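Local coordinates for superoxide dismutase [Mn/Fe] (Porphyromonas gingivalis, PDB 1UES), which catalyses the dismutation of superoxide radicals into oxygen and hydrogen peroxide at a single manganese or iron ion in each subunit of a homodimer, at residues A[16-21]-A[175-180]; A[71-76]-A[142-147]; A[98-103]-A[132-137]; A[110-115]-A[154-159]. The protein carries 1 engineered substitution. One frame throughout, in Å; residues are numbered along the deposited sequence.

Contact 1: A[16-21]-A[175-180]; sequences APVISK and LKDLWS
Val-18 carries CG1 anti to its backbone N (chi1 -177°) and CG2 anti to its carbonyl carbon, and this fork closes on Asp-177 of helix 171-178. CG1 lies 3.6 Å from Asp-177 O and also meets the methyl CD2 of Leu-178 at 3.8 Å. The other branch, CG2, touches CB of Asp-177 and comes within 3.6 Å of Ser-180 OG. That hydroxyl turns back along the chain: chi1 of 74° sets OG between N and the carbonyl carbon, from where it donates to Asp-177 O over 2.8 Å, in the carbonyl plane. The same oxygen accepts from Ser-180 N, so two donors grip it beside the valine methyls. Deeper in, Ile-19 brings CD1 to 4.2 Å from Leu-178 CD2, and Ile-181 packs on both Val-18 and Ile-19. The carboxylate of Asp-177 is engaged elsewhere, OD2 taking a hydrogen bond from Tyr-167 and an ion pair with Lys-176. The loop ahead of helix 21-42, in the alpha-hairpin domain, thus meets the C-terminal domain through methyl groups, while Asp-177 O, the polar atom under the methyls, already takes two bonds from Ser-180.

Contact 2: A[71-76]-A[142-147]; sequences TLNHNL and AGNPVR. With MN (manganese (II) ion), chain E.
Gly-143 O receives the side-chain amide of Asn-73 in the one clear hydrogen bond across the two segments, ND2 to O 2.9 Å with an N-H...O angle of 156°. The acceptor lies close to the amide plane of Asn-73, but the nitrogen stands well above the carbonyl plane of Gly-143, 52° out of it. Ala-142 O is also near, 3.1 Å from Asn-73 ND2. The other end of the amide, OD1, is held by Trp-125 NE1 of strand 122-128, so both ends of this buried group have partners and its rotation is fixed. Asn-144 runs past Asn-73 in the opposite direction, the two amide planes 29° apart. Its CG, anti to the backbone N, is carried toward helix 62-79. Leu-72 crosses it at about a right angle, with CD2 3.7 Å from Asn-144 CG. The same methyl reaches CG2 of Val-146 at 3.9 Å, an apolar patch that Val-57 of helix 53-59 also joins. One residue along helix 62-79 from Asn-73, His-74 turns to the metal and binds manganese through NE2 at 2.2 Å, its ND1 being hydrogen-bonded to Gln-70 O. His-27, Asp-157, His-161 and a water complete the five ligands. A metal site shared between a helical N-terminal domain and a mixed C-terminal domain is the hallmark of the iron/manganese superoxide dismutases.

Contact 3: A[98-103]-A[132-137]; sequences DKQFGS and GKLSIE
The last turn of helix 91-101 faces the start of strand 134-140, with Gln-100 and Leu-134 the nearest backbones at 7.2 Å between CA atoms. Helix and strand belong to the C-terminal alpha/beta domain of the iron/manganese superoxide dismutases, and the strand forms one outer edge of its three-stranded antiparallel sheet. Phe-101 bridges two residues of that strand. Its chi1 of -70° puts CG anti to the carbonyl carbon, beside the backbone N, and the far part of the ring leans on both Leu-134 and Ile-136. CE2 lies 4.0 Å from Leu-134 CB, while CE1 is 3.7 Å from Ile-136 CD1; both side chains cross the ring obliquely. CZ adds a contact with Ile-136 CG1. Helix 104-116 closes over this patch through Glu-110, which touches Phe-101 and Ile-136 alike, and Leu-134 also packs on Ala-96 and Ile-97 one turn earlier in its partner helix. Gln-100 reaches out with its chain extended beyond CG and crosses Leu-134 at about a right angle, bringing its amide over the backbone at the entry to the strand. The helix ends at Phe-101, and Gly-102, with a positive phi of 102°, is the first residue to leave helical geometry. On the strand's other side, Ser-135 OG donates to Glu-137 OE2 over 2.7 Å, using the anti lone pair of that oxygen.

Contact 4: A[110-115]-A[154-159]; sequences EFNTAG and LTFDVW. Engineered in segment 154-159: Thr-155 (natural residue Gly). With MN (manganese (II) ion), chain E.
Phe-111 presents its edge to the face of Phe-156 in a T-shaped stack, the planes at 85° and the centroids 5.0 Å apart. The pair joins helix 104-116 to strand 151-157, an outer strand of the antiparallel sheet in the C-terminal domain of this iron/manganese superoxide dismutase. The N-to-C directions of the helix 110-115 and strand 154-157 segments differ by 39°. CE1 of Phe-111 sits over the centre of the Phe-156 ring, 3.6 Å above its plane, with CD1 beside it 3.7 Å from Phe-156 CE2. CG of Phe-111 is roughly anti to its backbone N (chi1 -154°). At the end of the ring CZ meets Leu-154 O at 3.7 Å. Asn-112 approaches Phe-156 differently: its OD1 lies in the ring plane at the edge, 4.0 Å from CE2, and accepts a hydrogen bond from Trp-179 NE1. Leu-175 and Leu-178 of helix 171-178 also pack on Phe-156. Further along, Gly-115 lies opposite Val-158, whose CG1 meets Gly-115 O. Thr-155, engineered in place of glycine, points away from the helix and bonds through OG1 to Val-124 O. The strand ends at the metal. Asp-157 OD2 binds manganese at 2.1 Å, while its OD1 accepts from Trp-159 N in an Asx turn, met from above the carboxylate plane.

Overall arrangement
Contacts 2 and 4 lie in the core and meet at the metal, where His-74 and Asp-157 bind the same ion, which also holds a water. They differ in chemistry: contact 2 relies on buried amides against a loop backbone, contact 4 on aromatic packing. Contact 1, also largely buried, joins the two domains as contact 2 does, but through aliphatic groups; it adjoins contact 4 where Leu-178 and Trp-179 pack on Phe-156. Contact 3 is the surface member, its centre about 18 Å from that of the chain. Its Ile-136 meets Phe-111 and Ala-114, linking it to contact 4 across the same sheet and helix 104-116.

Contact 1: A[16-21]-A[175-180]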
loop_
_atom_site.group_PDB
_atom_site.type_symbol
_atom_site.label_atom_id
_atom_site.label_comp_id
_atom_site.label_asym_id
_atom_site.label_seq_id
_atom_site.Cartn_x
_atom_site.Cartn_y
_atom_site.Cartn_z
ATOM N N ALA A 16 -5.312 -13.277 -17.686
ATOM C CA ALA A 16 -4.351 -12.442 -18.402
ATOM C C ALA A 16 -5.143 -11.794 -19.539
ATOM O O ALA A 16 -5.973 -12.454 -20.174
ATOM C CB ALA A 16 -3.206 -13.295 -18.967
ATOM N N PRO A 17 -4.832 -10.532 -19.870
ATOM C CA PRO A 17 -3.802 -9.654 -19.307
ATOM C C PRO A 17 -4.110 -8.808 -18.079
ATOM O O PRO A 17 -3.188 -8.195 -17.510
ATOM C CB PRO A 17 -3.507 -8.729 -20.456
ATOM C CG PRO A 17 -4.859 -8.480 -21.015
ATOM C CD PRO A 17 -5.547 -9.842 -20.959
ATOM N N VAL A 18 -5.375 -8.780 -17.694
ATOM C CA VAL A 18 -5.864 -7.949 -16.586
ATOM C C VAL A 18 -5.190 -8.305 -15.252
ATOM O O VAL A 18 -4.834 -7.418 -14.466
ATOM C CB VAL A 18 -7.404 -8.031 -16.510
ATOM C CG1 VAL A 18 -7.923 -7.095 -15.399
ATOM C CG2 VAL A 18 -8.013 -7.631 -17.877
ATOM N N ILE A 19 -5.073 -9.601 -15.004
ATOM C CA ILE A 19 -4.338 -10.114 -13.853
ATOM C C ILE A 19 -3.537 -11.209 -14.567
ATOM O O ILE A 19 -4.065 -12.278 -14.876
ATOM C CB ILE A 19 -5.249 -10.718 -12.750
ATOM C CG1 ILE A 19 -6.176 -9.626 -12.205
ATOM C CG2 ILE A 19 -4.384 -11.226 -11.569
ATOM C CD1 ILE A 19 -7.098 -10.080 -11.078
ATOM N N SER A 20 -2.281 -10.888 -14.863
ATOM C CA SER A 20 -1.379 -11.765 -15.600
ATOM C C SER A 20 -1.042 -13.018 -14.830
ATOM O O SER A 20 -1.278 -13.110 -13.627
ATOM C CB SER A 20 -0.086 -11.034 -15.935
ATOM O OG SER A 20 0.695 -10.898 -14.763
ATOM N N LYS A 21 -0.472 -13.977 -15.540
ATOM C CA LYS A 21 -0.077 -15.233 -14.939
ATOM C C LYS A 21 0.964 -14.938 -13.854
ATOM O O LYS A 21 0.933 -15.525 -12.780
ATOM C CB LYS A 21 0.492 -16.177 -16.008
ATOM C CG LYS A 21 1.425 -17.223 -15.428
ATOM C CD LYS A 21 2.040 -18.139 -16.487
ATOM C CE LYS A 21 2.629 -19.403 -15.801
ATOM N NZ LYS A 21 1.591 -20.465 -15.718
ATOM N N LEU A 175 -8.458 -0.729 -12.993
ATOM C CA LEU A 175 -9.842 -0.849 -12.560
ATOM C C LEU A 175 -10.766 -0.944 -13.746
ATOM O O LEU A 175 -11.715 -1.751 -13.755
ATOM C CB LEU A 175 -10.231 0.335 -11.681
ATOM C CG LEU A 175 -9.397 0.455 -10.385
ATOM C CD1 LEU A 175 -10.046 1.483 -9.469
ATOM C CD2 LEU A 175 -9.288 -0.900 -9.662
ATOM N N LYS A 176 -10.489 -0.138 -14.766
ATOM C CA LYS A 176 -11.360 -0.188 -15.939
ATOM C C LYS A 176 -11.321 -1.581 -16.590
ATOM O O LYS A 176 -12.357 -2.070 -17.071
ATOM C CB LYS A 176 -11.005 0.955 -16.915
ATOM C CG LYS A 176 -9.930 0.656 -17.911
ATOM C CD LYS A 176 -9.075 1.903 -18.195
ATOM C CE LYS A 176 -7.992 1.597 -19.212
ATOM N NZ LYS A 176 -7.657 0.154 -19.173
ATOM N N ASP A 177 -10.165 -2.245 -16.563
ATOM C CA ASP A 177 -10.025 -3.566 -17.138
ATOM C C ASP A 177 -10.612 -4.666 -16.263
ATOM O O ASP A 177 -10.948 -5.716 -16.762
ATOM C CB ASP A 177 -8.549 -3.923 -17.395
ATOM C CG ASP A 177 -7.982 -3.256 -18.642
ATOM O OD1 ASP A 177 -8.759 -2.978 -19.589
ATOM O OD2 ASP A 177 -6.754 -3.015 -18.667
ATOM N N LEU A 178 -10.745 -4.440 -14.959
ATOM C CA LEU A 178 -11.258 -5.502 -14.112
ATOM C C LEU A 178 -12.655 -5.893 -14.503
ATOM O O LEU A 178 -13.056 -7.037 -14.333
ATOM C CB LEU A 178 -11.232 -5.072 -12.647
ATOM C CG LEU A 178 -9.881 -5.149 -11.951
ATOM C CD1 LEU A 178 -10.072 -4.586 -10.517
ATOM C CD2 LEU A 178 -9.339 -6.587 -11.932
ATOM N N TRP A 179 -13.414 -4.936 -15.024
ATOM C CA TRP A 179 -14.789 -5.265 -15.400
ATOM C C TRP A 179 -14.901 -6.393 -16.412
ATOM O O TRP A 179 -15.886 -7.158 -16.413
ATOM C CB TRP A 179 -15.496 -4.015 -15.909
ATOM C CG TRP A 179 -15.501 -2.919 -14.934
ATOM C CD1 TRP A 179 -14.719 -1.789 -14.958
ATOM C CD2 TRP A 179 -16.301 -2.827 -13.743
ATOM N NE1 TRP A 179 -14.988 -1.011 -13.857
ATOM C CE2 TRP A 179 -15.948 -1.620 -13.098
ATOM C CE3 TRP A 179 -17.282 -3.652 -13.158
ATOM C CZ2 TRP A 179 -16.536 -1.206 -11.895
ATOM C CZ3 TRP A 179 -17.871 -3.228 -11.942
ATOM C CH2 TRP A 179 -17.490 -2.024 -11.338
ATOM N N SER A 180 -13.882 -6.528 -17.259
ATOM C CA SER A 180 -13.873 -7.552 -18.278
ATOM C C SER A 180 -13.729 -8.977 -17.732
ATOM O O SER A 180 -14.019 -9.934 -18.445
ATOM C CB SER A 180 -12.770 -7.263 -19.307
ATOM O OG SER A 180 -11.464 -7.541 -18.801
#

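Contact 2: A[71-76]-A[142-147]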
loop_
_atom_site.group_PDB
_atom_site.type_symbol
_atom_site.label_atom_id
_atom_site.label_comp_id
_atom_site.label_asym_id
_atom_site.label_seq_id
_atom_site.Cartn_x
_atom_site.Cartn_y
_atom_site.Cartn_z
ATOM N N THR A 71 -7.203 -12.395 4.207
ATOM C CA THR A 71 -7.543 -13.715 3.708
ATOM C C THR A 71 -8.947 -13.701 3.132
ATOM O O THR A 71 -9.168 -14.127 2.012
ATOM C CB THR A 71 -7.422 -14.796 4.799
ATOM O OG1 THR A 71 -6.074 -14.838 5.239
ATOM C CG2 THR A 71 -7.762 -16.162 4.266
ATOM N N LEU A 72 -9.900 -13.158 3.874
ATOM C CA LEU A 72 -11.252 -13.122 3.365
ATOM C C LEU A 72 -11.388 -12.277 2.094
ATOM O O LEU A 72 -12.052 -12.681 1.139
ATOM C CB LEU A 72 -12.190 -12.590 4.450
ATOM C CG LEU A 72 -13.615 -12.418 3.942
ATOM C CD1 LEU A 72 -14.187 -13.763 3.545
ATOM C CD2 LEU A 72 -14.473 -11.739 5.013
ATOM N N ASN A 73 -10.753 -11.113 2.081
ATOM C CA ASN A 73 -10.837 -10.240 0.930
ATOM C C ASN A 73 -10.306 -10.977 -0.311
ATOM O O ASN A 73 -10.919 -10.937 -1.372
ATOM C CB ASN A 73 -10.005 -8.945 1.139
ATOM C CG ASN A 73 -10.753 -7.886 1.950
ATOM O OD1 ASN A 73 -11.944 -7.709 1.759
ATOM N ND2 ASN A 73 -10.048 -7.184 2.839
ATOM N N HIS A 74 -9.164 -11.634 -0.185
ATOM C CA HIS A 74 -8.598 -12.309 -1.352
ATOM C C HIS A 74 -9.423 -13.491 -1.767
ATOM O O HIS A 74 -9.529 -13.766 -2.953
ATOM C CB HIS A 74 -7.158 -12.728 -1.091
ATOM C CG HIS A 74 -6.219 -11.567 -1.064
ATOM N ND1 HIS A 74 -5.964 -10.850 0.078
ATOM C CD2 HIS A 74 -5.521 -10.966 -2.050
ATOM C CE1 HIS A 74 -5.147 -9.848 -0.195
ATOM N NE2 HIS A 74 -4.859 -9.896 -1.483
ATOM N N ASN A 75 -9.988 -14.213 -0.800
ATOM C CA ASN A 75 -10.807 -15.361 -1.148
ATOM C C ASN A 75 -11.978 -14.958 -2.019
ATOM O O ASN A 75 -12.252 -15.619 -3.011
ATOM C CB ASN A 75 -11.281 -16.100 0.104
ATOM C CG ASN A 75 -10.149 -16.863 0.787
ATOM O OD1 ASN A 75 -9.043 -16.961 0.247
ATOM N ND2 ASN A 75 -10.425 -17.418 1.976
ATOM N N LEU A 76 -12.660 -13.873 -1.670
ATOM C CA LEU A 76 -13.768 -13.375 -2.467
ATOM C C LEU A 76 -13.271 -12.769 -3.786
ATOM O O LEU A 76 -13.879 -12.915 -4.844
ATOM C CB LEU A 76 -14.520 -12.317 -1.661
ATOM C CG LEU A 76 -15.208 -12.908 -0.412
ATOM C CD1 LEU A 76 -15.644 -11.799 0.504
ATOM C CD2 LEU A 76 -16.411 -13.783 -0.827
ATOM N N ALA A 142 -6.852 -3.707 5.377
ATOM C CA ALA A 142 -7.524 -5.003 5.378
ATOM C C ALA A 142 -9.043 -5.005 5.550
ATOM O O ALA A 142 -9.643 -6.072 5.695
ATOM C CB ALA A 142 -6.890 -5.901 6.447
ATOM N N GLY A 143 -9.648 -3.817 5.527
ATOM C CA GLY A 143 -11.078 -3.712 5.714
ATOM C C GLY A 143 -11.961 -4.571 4.854
ATOM O O GLY A 143 -11.642 -4.879 3.705
ATOM N N ASN A 144 -13.097 -4.951 5.423
ATOM C CA ASN A 144 -14.084 -5.754 4.729
ATOM C C ASN A 144 -15.460 -5.389 5.300
ATOM O O ASN A 144 -15.606 -5.262 6.507
ATOM C CB ASN A 144 -13.776 -7.239 4.942
ATOM C CG ASN A 144 -14.687 -8.132 4.139
ATOM O OD1 ASN A 144 -14.293 -8.738 3.115
ATOM N ND2 ASN A 144 -15.911 -8.219 4.577
ATOM N N PRO A 145 -16.483 -5.238 4.438
ATOM C CA PRO A 145 -17.861 -4.884 4.819
ATOM C C PRO A 145 -18.447 -5.743 5.919
ATOM O O PRO A 145 -19.343 -5.300 6.644
ATOM C CB PRO A 145 -18.651 -5.050 3.528
ATOM C CG PRO A 145 -17.661 -4.805 2.460
ATOM C CD PRO A 145 -16.361 -5.398 2.982
ATOM N N VAL A 146 -17.966 -6.972 6.033
ATOM C CA VAL A 146 -18.476 -7.842 7.082
ATOM C C VAL A 146 -18.203 -7.273 8.465
ATOM O O VAL A 146 -18.888 -7.605 9.434
ATOM C CB VAL A 146 -17.909 -9.300 7.007
ATOM C CG1 VAL A 146 -18.077 -9.840 5.631
ATOM C CG2 VAL A 146 -16.458 -9.341 7.441
ATOM N N ARG A 147 -17.204 -6.411 8.587
ATOM C CA ARG A 147 -16.926 -5.850 9.900
ATOM C C ARG A 147 -18.036 -4.863 10.298
ATOM O O ARG A 147 -18.100 -4.429 11.447
ATOM C CB ARG A 147 -15.558 -5.152 9.907
ATOM C CG ARG A 147 -14.822 -5.225 11.244
ATOM C CD ARG A 147 -13.542 -4.392 11.202
ATOM N NE ARG A 147 -12.566 -4.817 12.212
ATOM C CZ ARG A 147 -11.488 -4.119 12.547
ATOM N NH1 ARG A 147 -11.235 -2.953 11.954
ATOM N NH2 ARG A 147 -10.656 -4.587 13.471
HETATM MN MN MN E . -4.048 -8.246 -2.690
HETATM O O HOH W 1 -4.619 -6.843 -1.041
#

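Contact 3: A[98-103]-A[132-137]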
loop_
_atom_site.group_PDB
_atom_site.type_symbol
_atom_site.label_atom_id
_atom_site.label_comp_id
_atom_site.label_asym_id
_atom_site.label_seq_id
_atom_site.Cartn_x
_atom_site.Cartn_y
_atom_site.Cartn_z
ATOM N N ASP A 98 -29.289 -0.831 -11.360
ATOM C CA ASP A 98 -29.962 0.143 -12.223
ATOM C C ASP A 98 -30.806 1.085 -11.371
ATOM O O ASP A 98 -30.717 2.313 -11.496
ATOM C CB ASP A 98 -30.880 -0.568 -13.222
ATOM C CG ASP A 98 -30.191 -0.894 -14.540
ATOM O OD1 ASP A 98 -30.881 -1.431 -15.443
ATOM O OD2 ASP A 98 -28.973 -0.611 -14.691
ATOM N N LYS A 99 -31.620 0.520 -10.491
ATOM C CA LYS A 99 -32.472 1.346 -9.648
ATOM C C LYS A 99 -31.679 2.233 -8.703
ATOM O O LYS A 99 -31.982 3.416 -8.550
ATOM C CB LYS A 99 -33.450 0.486 -8.831
ATOM C CG LYS A 99 -34.564 1.309 -8.148
ATOM C CD LYS A 99 -35.549 0.469 -7.335
ATOM C CE LYS A 99 -36.558 1.384 -6.632
ATOM N NZ LYS A 99 -36.996 0.889 -5.278
ATOM N N GLN A 100 -30.637 1.685 -8.090
ATOM C CA GLN A 100 -29.878 2.458 -7.111
ATOM C C GLN A 100 -28.750 3.347 -7.621
ATOM O O GLN A 100 -28.368 4.300 -6.932
ATOM C CB GLN A 100 -29.378 1.509 -6.007
ATOM C CG GLN A 100 -30.500 0.618 -5.457
ATOM C CD GLN A 100 -30.078 -0.278 -4.304
ATOM O OE1 GLN A 100 -30.559 -1.404 -4.175
ATOM N NE2 GLN A 100 -29.196 0.214 -3.464
ATOM N N PHE A 101 -28.221 3.069 -8.814
ATOM C CA PHE A 101 -27.141 3.890 -9.357
ATOM C C PHE A 101 -27.537 4.524 -10.690
ATOM O O PHE A 101 -26.799 5.350 -11.236
ATOM C CB PHE A 101 -25.855 3.066 -9.560
ATOM C CG PHE A 101 -25.186 2.650 -8.274
ATOM C CD1 PHE A 101 -24.327 3.521 -7.606
ATOM C CD2 PHE A 101 -25.424 1.388 -7.731
ATOM C CE1 PHE A 101 -23.714 3.141 -6.405
ATOM C CE2 PHE A 101 -24.815 0.998 -6.529
ATOM C CZ PHE A 101 -23.959 1.879 -5.867
ATOM N N GLY A 102 -28.699 4.134 -11.204
ATOM C CA GLY A 102 -29.170 4.665 -12.465
ATOM C C GLY A 102 -28.956 3.697 -13.607
ATOM O O GLY A 102 -29.908 3.317 -14.298
ATOM N N SER A 103 -27.709 3.272 -13.779
ATOM C CA SER A 103 -27.337 2.360 -14.844
ATOM C C SER A 103 -26.069 1.641 -14.450
ATOM O O SER A 103 -25.386 2.043 -13.512
ATOM C CB SER A 103 -27.059 3.128 -16.137
ATOM O OG SER A 103 -25.948 4.010 -16.003
ATOM N N GLY A 132 -31.159 -5.480 0.704
ATOM C CA GLY A 132 -30.701 -5.365 -0.667
ATOM C C GLY A 132 -30.177 -3.990 -1.046
ATOM O O GLY A 132 -29.845 -3.770 -2.201
ATOM N N LYS A 133 -30.103 -3.064 -0.099
ATOM C CA LYS A 133 -29.610 -1.731 -0.427
ATOM C C LYS A 133 -28.117 -1.853 -0.670
ATOM O O LYS A 133 -27.407 -2.463 0.132
ATOM C CB LYS A 133 -29.868 -0.745 0.705
ATOM C CG LYS A 133 -29.521 0.695 0.294
ATOM C CD LYS A 133 -29.118 1.543 1.476
ATOM C CE LYS A 133 -29.643 2.976 1.329
ATOM N NZ LYS A 133 -30.712 3.034 0.296
ATOM N N LEU A 134 -27.658 -1.269 -1.776
ATOM C CA LEU A 134 -26.264 -1.341 -2.168
ATOM C C LEU A 134 -25.493 -0.113 -1.749
ATOM O O LEU A 134 -26.037 0.998 -1.699
ATOM C CB LEU A 134 -26.149 -1.482 -3.691
ATOM C CG LEU A 134 -26.885 -2.642 -4.369
ATOM C CD1 LEU A 134 -26.882 -2.437 -5.902
ATOM C CD2 LEU A 134 -26.184 -3.970 -3.999
ATOM N N SER A 135 -24.215 -0.316 -1.470
ATOM C CA SER A 135 -23.338 0.781 -1.106
ATOM C C SER A 135 -21.955 0.498 -1.629
ATOM O O SER A 135 -21.573 -0.657 -1.804
ATOM C CB SER A 135 -23.255 0.950 0.412
ATOM O OG SER A 135 -22.749 -0.218 1.056
ATOM N N ILE A 136 -21.213 1.561 -1.895
ATOM C CA ILE A 136 -19.832 1.404 -2.325
ATOM C C ILE A 136 -19.054 1.763 -1.068
ATOM O O ILE A 136 -19.229 2.846 -0.502
ATOM C CB ILE A 136 -19.486 2.353 -3.471
ATOM C CG1 ILE A 136 -20.337 1.984 -4.693
ATOM C CG2 ILE A 136 -17.978 2.315 -3.735
ATOM C CD1 ILE A 136 -20.017 2.721 -5.943
ATOM N N GLU A 137 -18.235 0.827 -0.599
ATOM C CA GLU A 137 -17.452 1.025 0.613
ATOM C C GLU A 137 -15.966 1.104 0.305
ATOM O O GLU A 137 -15.444 0.280 -0.426
ATOM C CB GLU A 137 -17.688 -0.141 1.584
ATOM C CG GLU A 137 -19.139 -0.433 1.882
ATOM C CD GLU A 137 -19.749 0.563 2.855
ATOM O OE1 GLU A 137 -18.983 1.241 3.589
ATOM O OE2 GLU A 137 -20.991 0.658 2.890
#

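Contact 4: A[110-115]-A[154-159]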
loop_
_atom_site.group_PDB
_atom_site.type_symbol
_atom_site.label_atom_id
_atom_site.label_comp_id
_atom_site.label_asym_id
_atom_site.label_seq_id
_atom_site.Cartn_x
_atom_site.Cartn_y
_atom_site.Cartn_z
ATOM N N GLU A 110 -18.712 5.327 -10.720
ATOM C CA GLU A 110 -18.579 5.631 -9.299
ATOM C C GLU A 110 -17.662 4.664 -8.582
ATOM O O GLU A 110 -16.886 5.066 -7.714
ATOM C CB GLU A 110 -19.941 5.635 -8.606
ATOM C CG GLU A 110 -20.901 6.634 -9.221
ATOM C CD GLU A 110 -22.262 6.610 -8.572
ATOM O OE1 GLU A 110 -22.341 6.394 -7.338
ATOM O OE2 GLU A 110 -23.260 6.811 -9.296
ATOM N N PHE A 111 -17.751 3.393 -8.953
ATOM C CA PHE A 111 -16.918 2.368 -8.332
ATOM C C PHE A 111 -15.443 2.631 -8.669
ATOM O O PHE A 111 -14.570 2.657 -7.777
ATOM C CB PHE A 111 -17.380 0.987 -8.831
ATOM C CG PHE A 111 -17.079 -0.146 -7.872
ATOM C CD1 PHE A 111 -16.073 -1.059 -8.157
ATOM C CD2 PHE A 111 -17.809 -0.299 -6.696
ATOM C CE1 PHE A 111 -15.795 -2.125 -7.272
ATOM C CE2 PHE A 111 -17.543 -1.358 -5.797
ATOM C CZ PHE A 111 -16.533 -2.275 -6.088
ATOM N N ASN A 112 -15.168 2.848 -9.951
ATOM C CA ASN A 112 -13.807 3.149 -10.382
ATOM C C ASN A 112 -13.280 4.385 -9.642
ATOM O O ASN A 112 -12.125 4.418 -9.195
ATOM C CB ASN A 112 -13.779 3.429 -11.896
ATOM C CG ASN A 112 -14.022 2.186 -12.743
ATOM O OD1 ASN A 112 -13.997 1.054 -12.257
ATOM N ND2 ASN A 112 -14.272 2.403 -14.027
ATOM N N THR A 113 -14.127 5.403 -9.488
ATOM C CA THR A 113 -13.689 6.621 -8.827
ATOM C C THR A 113 -13.346 6.371 -7.369
ATOM O O THR A 113 -12.369 6.888 -6.872
ATOM C CB THR A 113 -14.740 7.741 -8.904
ATOM O OG1 THR A 113 -14.912 8.146 -10.272
ATOM C CG2 THR A 113 -14.263 8.925 -8.112
ATOM N N ALA A 114 -14.148 5.555 -6.698
ATOM C CA ALA A 114 -13.896 5.214 -5.305
ATOM C C ALA A 114 -12.561 4.464 -5.185
ATOM O O ALA A 114 -11.799 4.662 -4.232
ATOM C CB ALA A 114 -15.036 4.343 -4.777
ATOM N N GLY A 115 -12.288 3.600 -6.157
ATOM C CA GLY A 115 -11.052 2.834 -6.135
ATOM C C GLY A 115 -9.836 3.691 -6.395
ATOM O O GLY A 115 -8.795 3.544 -5.747
ATOM N N LEU A 154 -18.770 -7.535 -4.427
ATOM C CA LEU A 154 -17.738 -7.424 -5.431
ATOM C C LEU A 154 -16.628 -6.514 -4.908
ATOM O O LEU A 154 -16.904 -5.467 -4.343
ATOM C CB LEU A 154 -18.334 -6.814 -6.713
ATOM C CG LEU A 154 -17.331 -6.279 -7.730
ATOM C CD1 LEU A 154 -16.677 -7.474 -8.435
ATOM C CD2 LEU A 154 -18.037 -5.329 -8.747
ATOM N N THR A 155 -15.376 -6.936 -5.063
ATOM C CA THR A 155 -14.297 -6.054 -4.611
ATOM C C THR A 155 -13.177 -5.901 -5.606
ATOM O O THR A 155 -12.846 -6.837 -6.334
ATOM C CB THR A 155 -13.675 -6.517 -3.247
ATOM O OG1 THR A 155 -12.790 -5.492 -2.770
ATOM C CG2 THR A 155 -12.875 -7.848 -3.393
ATOM N N PHE A 156 -12.588 -4.699 -5.649
ATOM C CA PHE A 156 -11.418 -4.461 -6.479
ATOM C C PHE A 156 -10.274 -4.201 -5.451
ATOM O O PHE A 156 -10.418 -3.390 -4.554
ATOM C CB PHE A 156 -11.573 -3.224 -7.366
ATOM C CG PHE A 156 -12.496 -3.411 -8.553
ATOM C CD1 PHE A 156 -13.089 -4.643 -8.819
ATOM C CD2 PHE A 156 -12.759 -2.335 -9.398
ATOM C CE1 PHE A 156 -13.948 -4.820 -9.924
ATOM C CE2 PHE A 156 -13.612 -2.488 -10.505
ATOM C CZ PHE A 156 -14.205 -3.721 -10.769
ATOM N N ASP A 157 -9.185 -4.950 -5.566
ATOM C CA ASP A 157 -8.034 -4.793 -4.683
ATOM C C ASP A 157 -7.207 -3.625 -5.211
ATOM O O ASP A 157 -6.785 -3.656 -6.386
ATOM C CB ASP A 157 -7.236 -6.083 -4.770
ATOM C CG ASP A 157 -6.111 -6.169 -3.771
ATOM O OD1 ASP A 157 -5.923 -5.223 -2.983
ATOM O OD2 ASP A 157 -5.441 -7.234 -3.833
ATOM N N VAL A 158 -6.976 -2.599 -4.380
ATOM C CA VAL A 158 -6.158 -1.491 -4.844
ATOM C C VAL A 158 -4.831 -1.417 -4.132
ATOM O O VAL A 158 -4.142 -0.394 -4.165
ATOM C CB VAL A 158 -6.910 -0.122 -4.898
ATOM C CG1 VAL A 158 -8.125 -0.265 -5.847
ATOM C CG2 VAL A 158 -7.366 0.317 -3.502
ATOM N N TRP A 159 -4.472 -2.546 -3.510
ATOM C CA TRP A 159 -3.134 -2.673 -2.936
ATOM C C TRP A 159 -2.322 -2.685 -4.244
ATOM O O TRP A 159 -2.731 -3.293 -5.215
ATOM C CB TRP A 159 -2.946 -4.028 -2.239
ATOM C CG TRP A 159 -3.404 -4.018 -0.809
ATOM C CD1 TRP A 159 -4.673 -3.825 -0.363
ATOM C CD2 TRP A 159 -2.588 -4.217 0.340
ATOM N NE1 TRP A 159 -4.710 -3.883 1.010
ATOM C CE2 TRP A 159 -3.437 -4.123 1.476
ATOM C CE3 TRP A 159 -1.215 -4.465 0.528
ATOM C CZ2 TRP A 159 -2.954 -4.271 2.798
ATOM C CZ3 TRP A 159 -0.728 -4.619 1.847
ATOM C CH2 TRP A 159 -1.608 -4.517 2.966
HETATM MN MN MN E . -4.048 -8.246 -2.690
HETATM O O HOH W 1 -4.619 -6.843 -1.041
#